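Local atomic coordinates of SAM-dependent methyltransferase (Pyrococcus horikoshii, PDB entry 1WZN), a protein that binds S-adenosyl-L-homocysteine and probably transfers a methyl group from S-adenosyl-L-methionine to an acceptor substrate. Residues R17-R22 / T52-L57; V78-A83 / I90-G95. One frame throughout, in Å; residues are numbered along the deposited sequence.

In the fold
From the N terminus the chain runs through the short helix 17-21, helix 23-36 and strand 44-48 before contact 1 closes this loop by setting residues 17-22 against the start of helix 54-61. Contact 2 follows in series, neither nested in the first nor crossing it: after strand 65-70 the chain enters helix 73-85, whose residues 78-83 pack on strand 91-94, an outermost strand of the seven-stranded mixed sheet within the chain. Contact 1 thus brings an N-terminal helix to the ligand pocket of the Rossmann-like methyltransferase core, and contact 2 closes a beta-alpha-beta unit beside it. The two meet directly where Thr52 and Leu57 touch the Ala79 to Ala83 turn of helix 73-85.

Contact 1 (R17-R22 / T52-L57); sequences RRRIER and TGIPTL. With SAH (S-adenosyl-L-homocysteine), chain F.
Ile54 points its CD1 methyl at the side chain of Ile20, and the two cross at about a right angle. Ile54 CD1 lies 3.4 Å from Ile20 CG1, tighter than usual for two carbons, while Ile20 CD1 also touches Ile54 CD1, at 3.9 Å. Ile54 CD1 also meets Arg19 CD at 3.8 Å, the two side chains crossing obliquely. Arg19 leaves the helix with CG anti to the backbone N (chi1 -166°) and then bends at chi2, which carries its guanidinium past Ile54 to the bound S-adenosyl-L-homocysteine. Pro55 CD sits over one face of that guanidinium, toward its rim, and the proline ring crosses the arginine at about a right angle. Arg19 NH2 gives a weak, bent hydrogen bond to the ligand carboxylate atom O (2.9 Å, 127°), and Arg19 NH1 is paired with Glu26 of helix 23-36. Pro55 CD is 3.5 Å from the ligand O, and Ile54 CD1 lies near its OXT. Arg19, Ile54 and Pro55 therefore form part of the ligand pocket, where the Arg19 guanidinium, shared with Glu26, probably offsets part of the charge of the homocysteine carboxylate beside hydrocarbon.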
ATOM      1  N   ARG A  17     -11.045  -8.103 -25.101  1.00 25.01           N
ATOM      2  CA  ARG A  17     -10.402  -9.160 -25.879  1.00 27.77           C
ATOM      3  C   ARG A  17     -10.207 -10.430 -25.045  1.00 28.48           C
ATOM      4  O   ARG A  17     -10.328 -11.551 -25.521  1.00 27.53           O
ATOM      5  CB  ARG A  17      -9.047  -8.631 -26.351  1.00 29.21           C
ATOM      6  CG  ARG A  17      -8.180  -9.711 -26.996  1.00 31.25           C
ATOM      7  CD  ARG A  17      -6.810  -9.166 -27.423  1.00 34.51           C
ATOM      8  NE  ARG A  17      -6.182  -8.424 -26.325  1.00 35.34           N
ATOM      9  CZ  ARG A  17      -5.749  -9.136 -25.268  1.00 39.06           C
ATOM     10  NH1 ARG A  17      -5.887 -10.450 -25.252  1.00 39.75           N
ATOM     11  NH2 ARG A  17      -5.176  -8.507 -24.237  1.00 40.13           N
ATOM     12  N   ARG A  18      -9.860 -10.219 -23.760  1.00 31.16           N
ATOM     13  CA  ARG A  18      -9.604 -11.357 -22.883  1.00 34.22           C
ATOM     14  C   ARG A  18     -10.868 -12.180 -22.637  1.00 34.68           C
ATOM     15  O   ARG A  18     -10.864 -13.406 -22.657  1.00 34.84           O
ATOM     16  CB  ARG A  18      -9.062 -10.820 -21.558  1.00 37.80           C
ATOM     17  CG  ARG A  18      -7.720 -10.109 -21.729  1.00 42.16           C
ATOM     18  CD  ARG A  18      -7.104  -9.707 -20.385  1.00 46.97           C
ATOM     19  NE  ARG A  18      -5.866  -8.954 -20.593  1.00 51.93           N
ATOM     20  CZ  ARG A  18      -5.984  -7.655 -20.926  1.00 52.43           C
ATOM     21  NH1 ARG A  18      -7.180  -7.103 -21.032  1.00 53.35           N
ATOM     22  NH2 ARG A  18      -4.886  -6.933 -21.170  1.00 54.00           N
ATOM     23  N   ARG A  19     -11.970 -11.465 -22.355  1.00 35.43           N
ATOM     24  CA  ARG A  19     -13.231 -12.162 -22.133  1.00 36.23           C
ATOM     25  C   ARG A  19     -13.579 -13.074 -23.310  1.00 34.74           C
ATOM     26  O   ARG A  19     -14.160 -14.139 -23.154  1.00 36.73           O
ATOM     27  CB  ARG A  19     -14.327 -11.113 -21.943  1.00 36.74           C
ATOM     28  CG  ARG A  19     -15.611 -11.712 -21.369  1.00 39.82           C
ATOM     29  CD  ARG A  19     -16.763 -11.679 -22.379  1.00 39.76           C
ATOM     30  NE  ARG A  19     -18.033 -11.999 -21.722  1.00 39.61           N
ATOM     31  CZ  ARG A  19     -18.348 -13.300 -21.585  1.00 41.69           C
ATOM     32  NH1 ARG A  19     -17.522 -14.233 -22.026  1.00 40.67           N
ATOM     33  NH2 ARG A  19     -19.499 -13.644 -20.999  1.00 42.06           N
ATOM     34  N   ILE A  20     -13.231 -12.598 -24.521  1.00 34.27           N
ATOM     35  CA  ILE A  20     -13.537 -13.377 -25.717  1.00 32.67           C
ATOM     36  C   ILE A  20     -12.626 -14.599 -25.850  1.00 34.38           C
ATOM     37  O   ILE A  20     -13.023 -15.662 -26.312  1.00 31.54           O
ATOM     38  CB  ILE A  20     -13.361 -12.475 -26.938  1.00 32.24           C
ATOM     39  CG1 ILE A  20     -14.466 -11.417 -26.985  1.00 30.06           C
ATOM     40  CG2 ILE A  20     -13.460 -13.315 -28.224  1.00 33.26           C
ATOM     41  CD1 ILE A  20     -14.379 -10.545 -28.240  1.00 27.47           C
ATOM     42  N   GLU A  21     -11.352 -14.409 -25.464  1.00 34.40           N
ATOM     43  CA  GLU A  21     -10.385 -15.483 -25.645  1.00 36.69           C
ATOM     44  C   GLU A  21     -10.731 -16.730 -24.822  1.00 36.74           C
ATOM     45  O   GLU A  21     -10.252 -17.827 -25.075  1.00 38.45           O
ATOM     46  CB  GLU A  21      -8.999 -14.957 -25.255  1.00 37.67           C
ATOM     47  CG  GLU A  21      -8.123 -14.668 -26.477  1.00 41.06           C
ATOM     48  CD  GLU A  21      -7.063 -13.654 -26.111  1.00 42.60           C
ATOM     49  OE1 GLU A  21      -6.485 -13.770 -25.041  1.00 44.53           O
ATOM     50  OE2 GLU A  21      -6.818 -12.753 -26.913  1.00 43.20           O
ATOM     51  N   ARG A  22     -11.570 -16.531 -23.784  1.00 35.37           N
ATOM     52  CA  ARG A  22     -11.914 -17.662 -22.925  1.00 35.78           C
ATOM     53  C   ARG A  22     -13.415 -17.972 -22.921  1.00 33.74           C
ATOM     54  O   ARG A  22     -13.933 -18.656 -22.048  1.00 31.90           O
ATOM     55  CB  ARG A  22     -11.408 -17.373 -21.506  1.00 39.38           C
ATOM     56  CG  ARG A  22     -12.005 -16.107 -20.889  1.00 43.80           C
ATOM     57  CD  ARG A  22     -11.600 -15.949 -19.415  1.00 46.70           C
ATOM     58  NE  ARG A  22     -11.896 -14.599 -18.930  1.00 49.12           N
ATOM     59  CZ  ARG A  22     -13.193 -14.261 -18.819  1.00 50.47           C
ATOM     60  NH1 ARG A  22     -14.131 -15.125 -19.167  1.00 50.16           N
ATOM     61  NH2 ARG A  22     -13.526 -13.110 -18.231  1.00 49.29           N
ATOM     62  N   THR A  52     -22.663  -7.475 -27.378  1.00 15.37           N
ATOM     63  CA  THR A  52     -22.151  -7.792 -28.713  1.00 14.06           C
ATOM     64  C   THR A  52     -22.273  -9.286 -29.014  1.00 14.60           C
ATOM     65  O   THR A  52     -21.777  -9.772 -30.035  1.00 14.83           O
ATOM     66  CB  THR A  52     -20.679  -7.395 -28.864  1.00 12.74           C
ATOM     67  OG1 THR A  52     -19.885  -8.176 -27.961  1.00 14.28           O
ATOM     68  CG2 THR A  52     -20.493  -5.901 -28.574  1.00 14.16           C
ATOM     69  N   GLY A  53     -22.925 -10.009 -28.110  1.00 14.56           N
ATOM     70  CA  GLY A  53     -23.155 -11.431 -28.306  1.00 16.25           C
ATOM     71  C   GLY A  53     -21.991 -12.392 -28.193  1.00 16.43           C
ATOM     72  O   GLY A  53     -22.019 -13.466 -28.806  1.00 15.72           O
ATOM     73  N   ILE A  54     -20.980 -12.031 -27.404  1.00 16.32           N
ATOM     74  CA  ILE A  54     -19.810 -12.885 -27.228  1.00 16.49           C
ATOM     75  C   ILE A  54     -20.210 -14.320 -26.856  1.00 17.43           C
ATOM     76  O   ILE A  54     -19.907 -15.256 -27.594  1.00 16.61           O
ATOM     77  CB  ILE A  54     -18.839 -12.260 -26.189  1.00 16.06           C
ATOM     78  CG1 ILE A  54     -18.186 -11.020 -26.813  1.00 18.21           C
ATOM     79  CG2 ILE A  54     -17.767 -13.263 -25.779  1.00 17.66           C
ATOM     80  CD1 ILE A  54     -17.405 -10.151 -25.850  1.00 19.30           C
ATOM     81  N   PRO A  55     -20.898 -14.520 -25.715  1.00 16.69           N
ATOM     82  CA  PRO A  55     -21.267 -15.909 -25.415  1.00 15.82           C
ATOM     83  C   PRO A  55     -22.459 -16.385 -26.263  1.00 14.90           C
ATOM     84  O   PRO A  55     -22.641 -17.583 -26.480  1.00 16.36           O
ATOM     85  CB  PRO A  55     -21.583 -15.869 -23.917  1.00 18.96           C
ATOM     86  CG  PRO A  55     -22.109 -14.472 -23.725  1.00 18.19           C
ATOM     87  CD  PRO A  55     -21.165 -13.637 -24.563  1.00 17.93           C
ATOM     88  N   THR A  56     -23.262 -15.434 -26.738  1.00 14.69           N
ATOM     89  CA  THR A  56     -24.437 -15.722 -27.564  1.00 15.56           C
ATOM     90  C   THR A  56     -24.041 -16.504 -28.823  1.00 14.61           C
ATOM     91  O   THR A  56     -24.631 -17.535 -29.143  1.00 15.00           O
ATOM     92  CB  THR A  56     -25.128 -14.408 -28.011  1.00 14.27           C
ATOM     93  OG1 THR A  56     -25.158 -13.487 -26.911  1.00 14.19           O
ATOM     94  CG2 THR A  56     -26.560 -14.680 -28.466  1.00 13.54           C
ATOM     95  N   LEU A  57     -23.048 -15.992 -29.540  1.00 15.65           N
ATOM     96  CA  LEU A  57     -22.571 -16.641 -30.756  1.00 16.87           C
ATOM     97  C   LEU A  57     -21.904 -17.983 -30.463  1.00 16.99           C
ATOM     98  O   LEU A  57     -22.037 -18.933 -31.238  1.00 16.87           O
ATOM     99  CB  LEU A  57     -21.607 -15.716 -31.509  1.00 18.91           C
ATOM    100  CG  LEU A  57     -22.268 -14.728 -32.488  1.00 21.39           C
ATOM    101  CD1 LEU A  57     -23.114 -13.716 -31.725  1.00 23.79           C
ATOM    102  CD2 LEU A  57     -21.197 -14.016 -33.297  1.00 25.30           C
TER
HETATM  103  N   SAH F1001     -23.691 -10.470 -22.028  1.00 16.53           N
HETATM  104  CA  SAH F1001     -22.637  -9.668 -22.786  1.00 16.95           C
HETATM  105  CB  SAH F1001     -22.532  -8.208 -22.442  1.00 18.90           C
HETATM  106  CG  SAH F1001     -22.164  -7.750 -21.040  1.00 17.92           C
HETATM  107  SD  SAH F1001     -22.248  -5.902 -21.071  1.00 17.57           S
HETATM  108  C   SAH F1001     -21.254 -10.426 -22.550  1.00 18.08           C
HETATM  109  O   SAH F1001     -21.222 -11.458 -21.853  1.00 17.25           O
HETATM  110  OXT SAH F1001     -20.223  -9.905 -23.133  1.00 20.54           O
HETATM  111  C5' SAH F1001     -23.725  -5.520 -20.210  1.00 16.16           C
HETATM  112  C4' SAH F1001     -24.971  -5.399 -21.217  1.00 15.87           C
HETATM  113  O4' SAH F1001     -26.050  -5.054 -20.342  1.00 17.24           O
HETATM  114  C3' SAH F1001     -24.913  -4.263 -22.212  1.00 17.57           C
HETATM  115  O3' SAH F1001     -24.943  -4.765 -23.548  1.00 16.94           O
HETATM  116  C2' SAH F1001     -26.162  -3.373 -21.811  1.00 15.43           C
HETATM  117  O2' SAH F1001     -26.742  -2.715 -22.930  1.00 18.24           O
HETATM  118  C1' SAH F1001     -27.072  -4.387 -21.142  1.00 15.89           C
HETATM  119  N9  SAH F1001     -28.027  -3.928 -20.317  1.00 17.41           N
HETATM  120  C8  SAH F1001     -27.987  -3.166 -19.156  1.00 17.36           C
HETATM  121  N7  SAH F1001     -29.135  -2.917 -18.617  1.00 17.55           N
HETATM  122  C5  SAH F1001     -30.071  -3.559 -19.475  1.00 17.74           C
HETATM  123  C6  SAH F1001     -31.502  -3.650 -19.413  1.00 17.62           C
HETATM  124  N6  SAH F1001     -32.243  -3.088 -18.448  1.00 17.64           N
HETATM  125  N1  SAH F1001     -32.080  -4.372 -20.436  1.00 15.44           N
HETATM  126  C2  SAH F1001     -31.361  -4.958 -21.437  1.00 17.18           C
HETATM  127  N3  SAH F1001     -29.986  -4.893 -21.528  1.00 16.44           N
HETATM  128  C4  SAH F1001     -29.412  -4.181 -20.520  1.00 16.93           C

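Contact 2 (V78-A83 / I90-G95); sequences VARRKA and IEFLQG. With SO4 (sulfate ion), chain D.
A water molecule between helix and strand is gripped by three groups: it accepts a hydrogen bond from Phe92 N at 2.9 Å and is joined more weakly to Arg80 NE and Ile90 O. Arg80 also reaches the strand directly, through NH2 to Phe92 O at 3.2 Å with an N-H...acceptor angle of 150°. This donor stands well above the carbonyl plane, 65° out of it, and the oxygen is itself tilted from the guanidinium plane. The arginine can span the gap because its chain is extended from CG to NE; the far nitrogen, NH1, forms a salt bridge with Glu73, so the guanidinium is tied to both its own helix and the strand.

The Phe92 ring slides past the Arg80 side chain in the opposite direction, with ring and guanidinium planes nearly perpendicular. Arg80 CG touches Phe92 CD2 at 3.8 Å. Ala79 makes a CH-pi contact: Ala79 CB lies over one face of the Phe92 ring, 3.8 Å from its centroid, whereas Ala83 CB meets the ring edge at CE2. On the opposite face sits CG2 of Ile90, two residues earlier, offset toward the rim. Small alanines one helical turn apart thus let the ring lie close against the helix.

On another side of the helix, Arg81 holds a sulfate, probably from the crystallisation liquor, through NE to O2 and NH2 to O3, and Arg77 binds the same ion.

The helix runs almost antiparallel to the strand (170°), as expected where a beta-alpha-beta crossover returns to the sheet. Strand 91-94 is hydrogen-bonded to strand 65-70, and Phe92 and Ile90 also touch helix 54-61, which places the ring between two helices and the sheet.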
ATOM      1  N   VAL A  78     -23.359  -4.757 -33.486  1.00 16.73           N
ATOM      2  CA  VAL A  78     -22.124  -5.530 -33.506  1.00 16.89           C
ATOM      3  C   VAL A  78     -22.427  -7.022 -33.486  1.00 15.52           C
ATOM      4  O   VAL A  78     -21.838  -7.798 -34.233  1.00 15.22           O
ATOM      5  CB  VAL A  78     -21.227  -5.188 -32.279  1.00 16.58           C
ATOM      6  CG1 VAL A  78     -19.946  -6.029 -32.307  1.00 16.27           C
ATOM      7  CG2 VAL A  78     -20.899  -3.701 -32.278  1.00 17.25           C
ATOM      8  N   ALA A  79     -23.345  -7.426 -32.615  1.00 15.38           N
ATOM      9  CA  ALA A  79     -23.717  -8.834 -32.517  1.00 15.75           C
ATOM     10  C   ALA A  79     -24.232  -9.380 -33.858  1.00 17.16           C
ATOM     11  O   ALA A  79     -23.823 -10.459 -34.299  1.00 14.77           O
ATOM     12  CB  ALA A  79     -24.778  -9.017 -31.431  1.00 14.64           C
ATOM     13  N   ARG A  80     -25.122  -8.635 -34.505  1.00 17.28           N
ATOM     14  CA  ARG A  80     -25.678  -9.081 -35.782  1.00 18.33           C
ATOM     15  C   ARG A  80     -24.616  -9.178 -36.869  1.00 17.61           C
ATOM     16  O   ARG A  80     -24.648 -10.088 -37.702  1.00 17.74           O
ATOM     17  CB  ARG A  80     -26.798  -8.140 -36.243  1.00 20.21           C
ATOM     18  CG  ARG A  80     -28.031  -8.146 -35.350  1.00 22.94           C
ATOM     19  CD  ARG A  80     -29.191  -7.452 -36.036  1.00 25.93           C
ATOM     20  NE  ARG A  80     -30.371  -7.345 -35.183  1.00 26.77           N
ATOM     21  CZ  ARG A  80     -30.709  -6.256 -34.500  1.00 24.39           C
ATOM     22  NH1 ARG A  80     -29.956  -5.169 -34.562  1.00 25.29           N
ATOM     23  NH2 ARG A  80     -31.815  -6.249 -33.769  1.00 24.73           N
ATOM     24  N   ARG A  81     -23.678  -8.237 -36.858  1.00 17.82           N
ATOM     25  CA  ARG A  81     -22.602  -8.222 -37.842  1.00 17.80           C
ATOM     26  C   ARG A  81     -21.767  -9.493 -37.712  1.00 19.16           C
ATOM     27  O   ARG A  81     -21.470 -10.161 -38.708  1.00 16.85           O
ATOM     28  CB  ARG A  81     -21.715  -6.992 -37.628  1.00 19.34           C
ATOM     29  CG  ARG A  81     -20.556  -6.860 -38.612  1.00 20.46           C
ATOM     30  CD  ARG A  81     -19.621  -5.726 -38.205  1.00 18.78           C
ATOM     31  NE  ARG A  81     -20.340  -4.469 -38.032  1.00 21.35           N
ATOM     32  CZ  ARG A  81     -20.213  -3.679 -36.968  1.00 22.06           C
ATOM     33  NH1 ARG A  81     -19.392  -4.020 -35.982  1.00 22.64           N
ATOM     34  NH2 ARG A  81     -20.911  -2.557 -36.884  1.00 21.04           N
ATOM     35  N   LYS A  82     -21.390  -9.828 -36.480  1.00 17.58           N
ATOM     36  CA  LYS A  82     -20.591 -11.018 -36.235  1.00 17.64           C
ATOM     37  C   LYS A  82     -21.361 -12.297 -36.547  1.00 17.63           C
ATOM     38  O   LYS A  82     -20.794 -13.244 -37.093  1.00 17.93           O
ATOM     39  CB  LYS A  82     -20.095 -11.042 -34.783  1.00 17.44           C
ATOM     40  CG  LYS A  82     -19.108  -9.923 -34.468  1.00 20.50           C
ATOM     41  CD  LYS A  82     -18.482 -10.071 -33.076  1.00 22.30           C
ATOM     42  CE  LYS A  82     -19.530 -10.019 -31.983  1.00 22.69           C
ATOM     43  NZ  LYS A  82     -18.935 -10.136 -30.611  1.00 18.16           N
ATOM     44  N   ALA A  83     -22.647 -12.327 -36.205  1.00 16.29           N
ATOM     45  CA  ALA A  83     -23.464 -13.510 -36.475  1.00 17.68           C
ATOM     46  C   ALA A  83     -23.540 -13.748 -37.986  1.00 18.76           C
ATOM     47  O   ALA A  83     -23.387 -14.874 -38.461  1.00 19.06           O
ATOM     48  CB  ALA A  83     -24.871 -13.323 -35.896  1.00 15.46           C
ATOM     49  N   ILE A  90     -29.251 -16.213 -35.284  1.00 18.87           N
ATOM     50  CA  ILE A  90     -29.656 -15.815 -33.939  1.00 18.19           C
ATOM     51  C   ILE A  90     -30.664 -14.687 -34.057  1.00 17.53           C
ATOM     52  O   ILE A  90     -30.513 -13.799 -34.891  1.00 18.20           O
ATOM     53  CB  ILE A  90     -28.451 -15.284 -33.112  1.00 18.79           C
ATOM     54  CG1 ILE A  90     -27.398 -16.385 -32.954  1.00 19.18           C
ATOM     55  CG2 ILE A  90     -28.932 -14.779 -31.749  1.00 16.72           C
ATOM     56  CD1 ILE A  90     -26.060 -15.899 -32.394  1.00 17.22           C
ATOM     57  N   GLU A  91     -31.701 -14.731 -33.234  1.00 15.59           N
ATOM     58  CA  GLU A  91     -32.699 -13.679 -33.246  1.00 17.53           C
ATOM     59  C   GLU A  91     -32.287 -12.641 -32.198  1.00 18.11           C
ATOM     60  O   GLU A  91     -32.345 -12.908 -30.994  1.00 17.20           O
ATOM     61  CB  GLU A  91     -34.086 -14.250 -32.914  1.00 19.05           C
ATOM     62  CG  GLU A  91     -35.152 -13.187 -32.664  1.00 23.43           C
ATOM     63  CD  GLU A  91     -36.538 -13.771 -32.459  1.00 26.96           C
ATOM     64  OE1 GLU A  91     -36.649 -14.890 -31.910  1.00 28.68           O
ATOM     65  OE2 GLU A  91     -37.522 -13.099 -32.834  1.00 28.61           O
ATOM     66  N   PHE A  92     -31.846 -11.475 -32.658  1.00 17.81           N
ATOM     67  CA  PHE A  92     -31.445 -10.401 -31.752  1.00 17.60           C
ATOM     68  C   PHE A  92     -32.589  -9.394 -31.637  1.00 19.17           C
ATOM     69  O   PHE A  92     -33.131  -8.932 -32.646  1.00 18.89           O
ATOM     70  CB  PHE A  92     -30.169  -9.723 -32.265  1.00 17.34           C
ATOM     71  CG  PHE A  92     -28.919 -10.522 -32.009  1.00 17.65           C
ATOM     72  CD1 PHE A  92     -28.448 -10.698 -30.707  1.00 17.91           C
ATOM     73  CD2 PHE A  92     -28.223 -11.114 -33.057  1.00 17.79           C
ATOM     74  CE1 PHE A  92     -27.294 -11.456 -30.454  1.00 18.19           C
ATOM     75  CE2 PHE A  92     -27.076 -11.869 -32.820  1.00 17.18           C
ATOM     76  CZ  PHE A  92     -26.607 -12.042 -31.516  1.00 16.52           C
ATOM     77  N   LEU A  93     -32.951  -9.065 -30.400  1.00 17.27           N
ATOM     78  CA  LEU A  93     -34.049  -8.144 -30.119  1.00 17.42           C
ATOM     79  C   LEU A  93     -33.618  -7.007 -29.205  1.00 18.39           C
ATOM     80  O   LEU A  93     -32.802  -7.205 -28.306  1.00 16.69           O
ATOM     81  CB  LEU A  93     -35.183  -8.892 -29.413  1.00 17.18           C
ATOM     82  CG  LEU A  93     -35.697 -10.188 -30.040  1.00 18.72           C
ATOM     83  CD1 LEU A  93     -36.587 -10.931 -29.046  1.00 19.72           C
ATOM     84  CD2 LEU A  93     -36.454  -9.858 -31.305  1.00 22.60           C
ATOM     85  N   GLN A  94     -34.193  -5.829 -29.420  1.00 17.33           N
ATOM     86  CA  GLN A  94     -33.894  -4.681 -28.571  1.00 18.82           C
ATOM     87  C   GLN A  94     -35.007  -4.590 -27.546  1.00 19.28           C
ATOM     88  O   GLN A  94     -36.179  -4.806 -27.868  1.00 16.95           O
ATOM     89  CB  GLN A  94     -33.844  -3.389 -29.390  1.00 20.07           C
ATOM     90  CG  GLN A  94     -33.443  -2.134 -28.586  1.00 21.38           C
ATOM     91  CD  GLN A  94     -34.542  -1.629 -27.659  1.00 25.30           C
ATOM     92  OE1 GLN A  94     -35.716  -1.599 -28.033  1.00 24.22           O
ATOM     93  NE2 GLN A  94     -34.161  -1.213 -26.450  1.00 24.80           N
ATOM     94  N   GLY A  95     -34.643  -4.281 -26.309  1.00 17.21           N
ATOM     95  CA  GLY A  95     -35.637  -4.165 -25.262  1.00 17.77           C
ATOM     96  C   GLY A  95     -35.003  -4.227 -23.889  1.00 18.40           C
ATOM     97  O   GLY A  95     -33.832  -4.584 -23.745  1.00 17.70           O
TER
HETATM   98  S   SO4 D1004     -23.019  -3.036 -40.055  1.00 48.91           S
HETATM   99  O1  SO4 D1004     -24.311  -3.048 -39.344  1.00 48.72           O
HETATM  100  O2  SO4 D1004     -22.402  -4.376 -39.999  1.00 48.59           O
HETATM  101  O3  SO4 D1004     -22.123  -2.051 -39.421  1.00 49.61           O
HETATM  102  O4  SO4 D1004     -23.247  -2.662 -41.465  1.00 50.39           O
HETATM  103  O   HOH W   1     -31.256 -10.521 -35.386  1.00 29.45           O